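Local coordinates for GNAT family acetyltransferase (PDB 6C30), which probably transfers an acetyl group from acetyl-CoA to the N-terminal amine of a protein substrate, as a RimJ-type member of the GNAT acetyltransferase family, at residues 25-30 and 128-133; 117-122 and 164-169. All coordinates share one frame; numbering follows the deposited sequence. Where two conformers were deposited one is given.

Contact 1. Residues 25-30 and 128-133; sequences GVVGLR and GGIATA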
ATOM      1  N   GLY A  25      12.278   5.990  -2.602  1.00 15.49           N
ATOM      2  CA  GLY A  25      11.389   5.806  -1.468  1.00 15.89           C
ATOM      3  C   GLY A  25      10.799   4.413  -1.465  1.00 14.51           C
ATOM      4  O   GLY A  25      11.405   3.468  -1.963  1.00 16.70           O
ATOM      5  N   VAL A  26       9.618   4.280  -0.874  1.00 14.77           N
ATOM      6  CA  VAL A  26       8.932   2.997  -0.887  1.00 14.14           C
ATOM      7  C   VAL A  26       8.091   2.897  -2.159  1.00 14.47           C
ATOM      8  O   VAL A  26       7.234   3.750  -2.417  1.00 14.94           O
ATOM      9  CB  VAL A  26       8.037   2.816   0.360  1.00 13.44           C
ATOM     10  CG1 VAL A  26       7.311   1.476   0.310  1.00 15.97           C
ATOM     11  CG2 VAL A  26       8.890   2.918   1.636  1.00 17.17           C
ATOM     12  N   VAL A  27       8.353   1.879  -2.971  1.00 14.28           N
ATOM     13  CA  VAL A  27       7.594   1.691  -4.204  0.57 13.52           C
ATOM     14  C   VAL A  27       6.860   0.360  -4.198  1.00 13.68           C
ATOM     15  O   VAL A  27       7.337  -0.626  -3.648  1.00 16.90           O
ATOM     16  CB  VAL A  27       8.495   1.762  -5.454  0.57 13.48           C
ATOM     17  CG1 VAL A  27       9.097   3.154  -5.604  0.57 15.57           C
ATOM     18  CG2 VAL A  27       9.565   0.679  -5.410  0.57 14.74           C
ATOM     19  N   GLY A  28       5.676   0.332  -4.799  1.00 13.10           N
ATOM     20  CA  GLY A  28       4.900  -0.889  -4.882  1.00 14.61           C
ATOM     21  C   GLY A  28       3.933  -0.788  -6.049  1.00 12.48           C
ATOM     22  O   GLY A  28       3.731   0.304  -6.604  1.00 13.47           O
ATOM     23  N   LEU A  29       3.367  -1.932  -6.431  1.00 12.98           N
ATOM     24  CA  LEU A  29       2.301  -2.014  -7.443  1.00 12.50           C
ATOM     25  C   LEU A  29       1.020  -2.496  -6.800  1.00 13.62           C
ATOM     26  O   LEU A  29       1.043  -3.427  -6.000  1.00 13.50           O
ATOM     27  CB  LEU A  29       2.669  -2.975  -8.575  1.00 13.17           C
ATOM     28  CG  LEU A  29       3.982  -2.749  -9.331  1.00 12.81           C
ATOM     29  CD1 LEU A  29       4.122  -3.748 -10.476  1.00 13.47           C
ATOM     30  CD2 LEU A  29       4.039  -1.315  -9.861  1.00 13.92           C
ATOM     31  N   ARG A  30      -0.104  -1.888  -7.164  1.00 12.29           N
ATOM     32  CA  ARG A  30      -1.392  -2.418  -6.719  1.00 12.89           C
ATOM     33  C   ARG A  30      -2.449  -2.126  -7.789  1.00 11.37           C
ATOM     34  O   ARG A  30      -2.215  -1.305  -8.677  1.00 11.89           O
ATOM     35  CB  ARG A  30      -1.775  -1.848  -5.335  1.00 13.53           C
ATOM     36  CG  ARG A  30      -1.719  -0.336  -5.197  1.00 12.50           C
ATOM     37  CD  ARG A  30      -2.975   0.309  -5.741  1.00 11.88           C
ATOM     38  NE  ARG A  30      -2.938   1.758  -5.571  1.00 12.68           N
ATOM     39  CZ  ARG A  30      -3.751   2.600  -6.205  1.00 11.12           C
ATOM     40  NH1 ARG A  30      -4.668   2.126  -7.043  1.00 12.97           N
ATOM     41  NH2 ARG A  30      -3.654   3.908  -5.996  1.00 12.24           N
ATOM     42  N   GLY A 128      14.537   8.671 -11.382  1.00 28.83           N
ATOM     43  CA  GLY A 128      14.851   8.392  -9.992  1.00 25.58           C
ATOM     44  C   GLY A 128      14.726   6.924  -9.612  1.00 24.85           C
ATOM     45  O   GLY A 128      14.767   6.577  -8.434  1.00 25.24           O
ATOM     46  N   GLY A 129      14.567   6.058 -10.605  1.00 20.90           N
ATOM     47  CA  GLY A 129      14.472   4.629 -10.357  1.00 18.84           C
ATOM     48  C   GLY A 129      13.064   4.087 -10.151  1.00 14.89           C
ATOM     49  O   GLY A 129      12.888   2.899  -9.862  1.00 16.94           O
ATOM     50  N   ILE A 130      12.053   4.945 -10.287  1.00 16.17           N
ATOM     51  CA  ILE A 130      10.688   4.470 -10.066  1.00 15.25           C
ATOM     52  C   ILE A 130      10.233   3.572 -11.222  1.00 13.64           C
ATOM     53  O   ILE A 130       9.696   2.488 -10.994  1.00 13.84           O
ATOM     54  CB  ILE A 130       9.709   5.635  -9.861  1.00 13.78           C
ATOM     55  CG1 ILE A 130      10.053   6.397  -8.573  1.00 16.41           C
ATOM     56  CG2 ILE A 130       8.271   5.123  -9.811  1.00 13.90           C
ATOM     57  CD1 ILE A 130       9.242   7.665  -8.372  1.00 16.91           C
ATOM     58  N   ALA A 131      10.495   3.995 -12.452  1.00 13.65           N
ATOM     59  CA  ALA A 131      10.091   3.182 -13.599  1.00 14.06           C
ATOM     60  C   ALA A 131      10.851   1.863 -13.668  1.00 14.47           C
ATOM     61  O   ALA A 131      10.265   0.830 -13.944  1.00 14.43           O
ATOM     62  CB  ALA A 131      10.266   3.953 -14.885  1.00 14.03           C
ATOM     63  N   THR A 132      12.157   1.889 -13.399  1.00 14.57           N
ATOM     64  CA  THR A 132      12.909   0.635 -13.424  1.00 15.30           C
ATOM     65  C   THR A 132      12.420  -0.310 -12.327  1.00 13.63           C
ATOM     66  O   THR A 132      12.283  -1.505 -12.565  1.00 14.08           O
ATOM     67  CB  THR A 132      14.422   0.864 -13.286  1.00 15.50           C
ATOM     68  OG1 THR A 132      14.681   1.646 -12.113  1.00 17.27           O
ATOM     69  CG2 THR A 132      14.970   1.580 -14.514  1.00 16.64           C
ATOM     70  N   ALA A 133      12.106   0.227 -11.152  1.00 14.38           N
ATOM     71  CA  ALA A 133      11.560  -0.604 -10.086  1.00 13.86           C
ATOM     72  C   ALA A 133      10.200  -1.190 -10.451  1.00 13.39           C
ATOM     73  O   ALA A 133       9.926  -2.359 -10.174  1.00 14.86           O
ATOM     74  CB  ALA A 133      11.451   0.190  -8.787  1.00 15.17           C
TER
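Val27 and Ile130 mark the closest backbone approach of strand 25-30 to the first turn of the helix that begins at residue 130, their CA atoms standing 7.2 Å apart. The contact joins the central sheet of the GNAT fold to the helix that follows its glycine-rich loop; in GNAT enzymes that loop and helix start usually receive the pyrophosphate of acetyl-CoA. Gly129 is the N-cap, and its O accepts a bond from Ala133 N (3.1 Å), which closes the first turn. The positive phi of Gly129, 91°, suits glycine. Strand 25-30 lies between strands 17-22 and 88-94, antiparallel to both. Its Val27 side chain points at the helix, with Leu20, Val22 and Leu94 around it, whereas the neighbouring Val26 packs on Arg33 of the second subunit. The meeting is wholly apolar and buried. Ile130, which also packs on Ile92 and Val121, offers the middle of its chain rather than its tip: its CG1 lies at 4.5 Å from Val27 CG1, a loose approach. Val27 was modelled in two conformers, which makes its methyl placements less certain. In the one described, chi1 of -65° sets CG1 beside the backbone N and leaves CG2 to meet Ala133 CB, one methyl against another at 3.9 Å.

Contact 2. Residues 117-122 and 164-169; sequences IGYWVA and AVLAHV
Tyr119 reaches from strand 117-121 to Val165 and Leu166 of helix 164-169, a mostly apolar, partly buried contact between the central sheet and a helix lying over one of its faces. The tyrosine and Val165 side chains approach from opposite directions and meet at the phenol end. Tyr119 OH lies 3.6 Å from Val165 CB, and both methyls of that valine stand only slightly farther from the same oxygen, so the hydroxyl rests against the whole branch point. With chi1 at 164°, Val165 swings CG1 anti to its backbone N, and this methyl touches the ring carbon too, 4.0 Å from Tyr119 CZ. The pairing belongs to the parallel core of the GNAT fold: strand 114-121, helix 130-143 and strand 150-155 form a beta-alpha-beta unit, and helix 160-169 comes next in the chain. Leu166 adds a lighter touch, its CD2 standing 4.4 Å from Tyr119 CE2; the same side chain packs on Ala153 and Val155 of the adjacent parallel strand. The chi1 of Tyr119, 72°, sets CG between the backbone N and the carbonyl carbon, and the ring it carries toward the helix meets Val165 CG1 and Leu166 CD2 obliquely. Although the phenol oxygen rests against Val165, it has a polar partner: Tyr119 OH is hydrogen-bonded to Ser162 OG, one turn before Leu166, which ties the ring to the very helix it packs against.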
ATOM      1  N   ILE A 117       4.286  -5.187 -21.683  1.00 11.84           N
ATOM      2  CA  ILE A 117       4.305  -4.342 -20.491  1.00 11.71           C
ATOM      3  C   ILE A 117       4.468  -2.891 -20.935  1.00 13.00           C
ATOM      4  O   ILE A 117       5.189  -2.595 -21.888  1.00 12.34           O
ATOM      5  CB  ILE A 117       5.440  -4.759 -19.521  1.00 11.61           C
ATOM      6  CG1 ILE A 117       5.278  -4.082 -18.161  1.00 11.75           C
ATOM      7  CG2 ILE A 117       6.825  -4.473 -20.111  1.00 13.60           C
ATOM      8  CD1 ILE A 117       6.094  -4.778 -17.100  1.00 15.77           C
ATOM      9  N   GLY A 118       3.754  -1.995 -20.266  1.00 13.02           N
ATOM     10  CA  GLY A 118       3.888  -0.577 -20.519  1.00 13.68           C
ATOM     11  C   GLY A 118       3.844   0.161 -19.201  1.00 11.95           C
ATOM     12  O   GLY A 118       3.412  -0.391 -18.187  1.00 12.42           O
ATOM     13  N   TYR A 119       4.315   1.401 -19.199  1.00 11.74           N
ATOM     14  CA  TYR A 119       4.405   2.158 -17.956  1.00 12.31           C
ATOM     15  C   TYR A 119       4.422   3.645 -18.253  1.00 11.62           C
ATOM     16  O   TYR A 119       4.767   4.081 -19.361  1.00 12.20           O
ATOM     17  CB  TYR A 119       5.679   1.769 -17.173  1.00 11.91           C
ATOM     18  CG  TYR A 119       6.926   2.301 -17.851  1.00 12.65           C
ATOM     19  CD1 TYR A 119       7.497   3.511 -17.465  1.00 14.59           C
ATOM     20  CD2 TYR A 119       7.497   1.619 -18.916  1.00 14.94           C
ATOM     21  CE1 TYR A 119       8.612   4.017 -18.119  1.00 15.02           C
ATOM     22  CE2 TYR A 119       8.607   2.114 -19.577  1.00 15.06           C
ATOM     23  CZ  TYR A 119       9.153   3.313 -19.172  1.00 14.40           C
ATOM     24  OH  TYR A 119      10.251   3.794 -19.839  1.00 16.39           O
ATOM     25  N   TRP A 120       4.082   4.429 -17.241  1.00 11.00           N
ATOM     26  CA  TRP A 120       4.388   5.852 -17.244  1.00 11.77           C
ATOM     27  C   TRP A 120       4.514   6.306 -15.799  1.00 13.36           C
ATOM     28  O   TRP A 120       3.906   5.725 -14.891  1.00 12.21           O
ATOM     29  CB  TRP A 120       3.329   6.660 -18.005  1.00 12.93           C
ATOM     30  CG  TRP A 120       2.006   6.741 -17.313  1.00 12.16           C
ATOM     31  CD1 TRP A 120       0.957   5.867 -17.429  1.00 13.57           C
ATOM     32  CD2 TRP A 120       1.587   7.751 -16.388  1.00 11.63           C
ATOM     33  NE1 TRP A 120      -0.082   6.280 -16.630  1.00 13.01           N
ATOM     34  CE2 TRP A 120       0.275   7.431 -15.983  1.00 12.25           C
ATOM     35  CE3 TRP A 120       2.188   8.902 -15.876  1.00 12.57           C
ATOM     36  CZ2 TRP A 120      -0.442   8.212 -15.076  1.00 11.90           C
ATOM     37  CZ3 TRP A 120       1.477   9.679 -14.982  1.00 14.58           C
ATOM     38  CH2 TRP A 120       0.173   9.328 -14.590  1.00 13.19           C
ATOM     39  N   VAL A 121       5.341   7.325 -15.593  1.00 12.05           N
ATOM     40  CA  VAL A 121       5.589   7.902 -14.276  1.00 11.97           C
ATOM     41  C   VAL A 121       5.450   9.419 -14.368  1.00 13.24           C
ATOM     42  O   VAL A 121       5.879  10.022 -15.350  1.00 13.65           O
ATOM     43  CB  VAL A 121       7.005   7.521 -13.754  1.00 12.93           C
ATOM     44  CG1 VAL A 121       7.332   8.256 -12.454  1.00 16.58           C
ATOM     45  CG2 VAL A 121       7.118   6.029 -13.550  1.00 14.34           C
ATOM     46  N   ALA A 122       4.852  10.017 -13.342  1.00 12.71           N
ATOM     47  CA  ALA A 122       4.723  11.468 -13.235  1.00 12.55           C
ATOM     48  C   ALA A 122       6.049  12.170 -13.527  1.00 13.65           C
ATOM     49  O   ALA A 122       7.102  11.769 -13.017  1.00 14.79           O
ATOM     50  CB  ALA A 122       4.221  11.845 -11.851  1.00 15.07           C
ATOM     51  N   ALA A 164      16.390   3.674 -22.449  1.00 15.52           N
ATOM     52  CA  ALA A 164      17.385   3.477 -21.398  1.00 17.51           C
ATOM     53  C   ALA A 164      16.795   2.745 -20.196  1.00 15.72           C
ATOM     54  O   ALA A 164      17.438   1.862 -19.621  1.00 16.92           O
ATOM     55  CB  ALA A 164      17.966   4.812 -20.973  1.00 18.39           C
ATOM     56  N   VAL A 165      15.574   3.111 -19.816  1.00 14.78           N
ATOM     57  CA  VAL A 165      14.893   2.450 -18.703  1.00 14.98           C
ATOM     58  C   VAL A 165      14.712   0.955 -18.996  1.00 14.30           C
ATOM     59  O   VAL A 165      15.036   0.104 -18.168  1.00 14.99           O
ATOM     60  CB  VAL A 165      13.520   3.120 -18.425  1.00 15.40           C
ATOM     61  CG1 VAL A 165      12.646   2.245 -17.561  1.00 16.43           C
ATOM     62  CG2 VAL A 165      13.718   4.483 -17.763  1.00 17.97           C
ATOM     63  N   LEU A 166      14.216   0.643 -20.190  1.00 14.39           N
ATOM     64  CA  LEU A 166      13.971  -0.741 -20.575  1.00 14.05           C
ATOM     65  C   LEU A 166      15.270  -1.543 -20.673  1.00 15.08           C
ATOM     66  O   LEU A 166      15.333  -2.686 -20.205  1.00 15.20           O
ATOM     67  CB  LEU A 166      13.207  -0.784 -21.909  1.00 15.03           C
ATOM     68  CG  LEU A 166      11.761  -0.279 -21.830  1.00 14.70           C
ATOM     69  CD1 LEU A 166      11.240   0.092 -23.210  1.00 14.82           C
ATOM     70  CD2 LEU A 166      10.860  -1.322 -21.176  1.00 15.88           C
ATOM     71  N   ALA A 167      16.300  -0.948 -21.269  1.00 15.03           N
ATOM     72  CA  ALA A 167      17.585  -1.635 -21.387  1.00 17.60           C
ATOM     73  C   ALA A 167      18.176  -1.885 -20.003  1.00 16.26           C
ATOM     74  O   ALA A 167      18.778  -2.935 -19.754  1.00 18.61           O
ATOM     75  CB  ALA A 167      18.544  -0.829 -22.239  1.00 17.31           C
ATOM     76  N   HIS A 168      17.987  -0.932 -19.098  1.00 16.24           N
ATOM     77  CA  HIS A 168      18.583  -1.034 -17.773  1.00 18.66           C
ATOM     78  C   HIS A 168      18.153  -2.299 -17.039  1.00 18.35           C
ATOM     79  O   HIS A 168      18.981  -2.974 -16.426  1.00 20.49           O
ATOM     80  CB  HIS A 168      18.238   0.192 -16.929  1.00 18.91           C
ATOM     81  CG  HIS A 168      18.834   0.155 -15.559  1.00 22.30           C
ATOM     82  ND1 HIS A 168      20.090   0.652 -15.281  1.00 28.65           N
ATOM     83  CD2 HIS A 168      18.359  -0.345 -14.394  1.00 20.43           C
ATOM     84  CE1 HIS A 168      20.358   0.472 -14.000  1.00 27.08           C
ATOM     85  NE2 HIS A 168      19.325  -0.132 -13.439  1.00 26.22           N
ATOM     86  N   VAL A 169      16.871  -2.648 -17.113  1.00 16.15           N
ATOM     87  CA  VAL A 169      16.397  -3.802 -16.355  1.00 16.37           C
ATOM     88  C   VAL A 169      16.592  -5.142 -17.064  1.00 14.91           C
ATOM     89  O   VAL A 169      16.379  -6.185 -16.455  1.00 16.52           O
ATOM     90  CB  VAL A 169      14.904  -3.657 -15.954  1.00 18.46           C
ATOM     91  CG1 VAL A 169      14.715  -2.418 -15.108  1.00 19.64           C
ATOM     92  CG2 VAL A 169      13.990  -3.618 -17.173  1.00 15.88           C
TER

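Overall arrangement
The centres of contact 1 and contact 2 are 11 Å apart, and the two meet directly along helix 130-143, which packs beside both strand 114-121 and helix 160-169. Ala131 CB touches Tyr119 CE1 at 3.6 Å, while Thr132 CG2 lies 3.9 Å from Val165 CG1 and likewise 3.9 Å from His168 CD2. The first turn of the helix in contact 1 therefore lies over the junction between Tyr119 and Val165, with Val27 on its other side. Both contacts set a helix against the same mixed sheet. The structure is the apo form; the glycine-rich start of contact 1 probably adjoins the acetyl-CoA site, as in other GNAT enzymes.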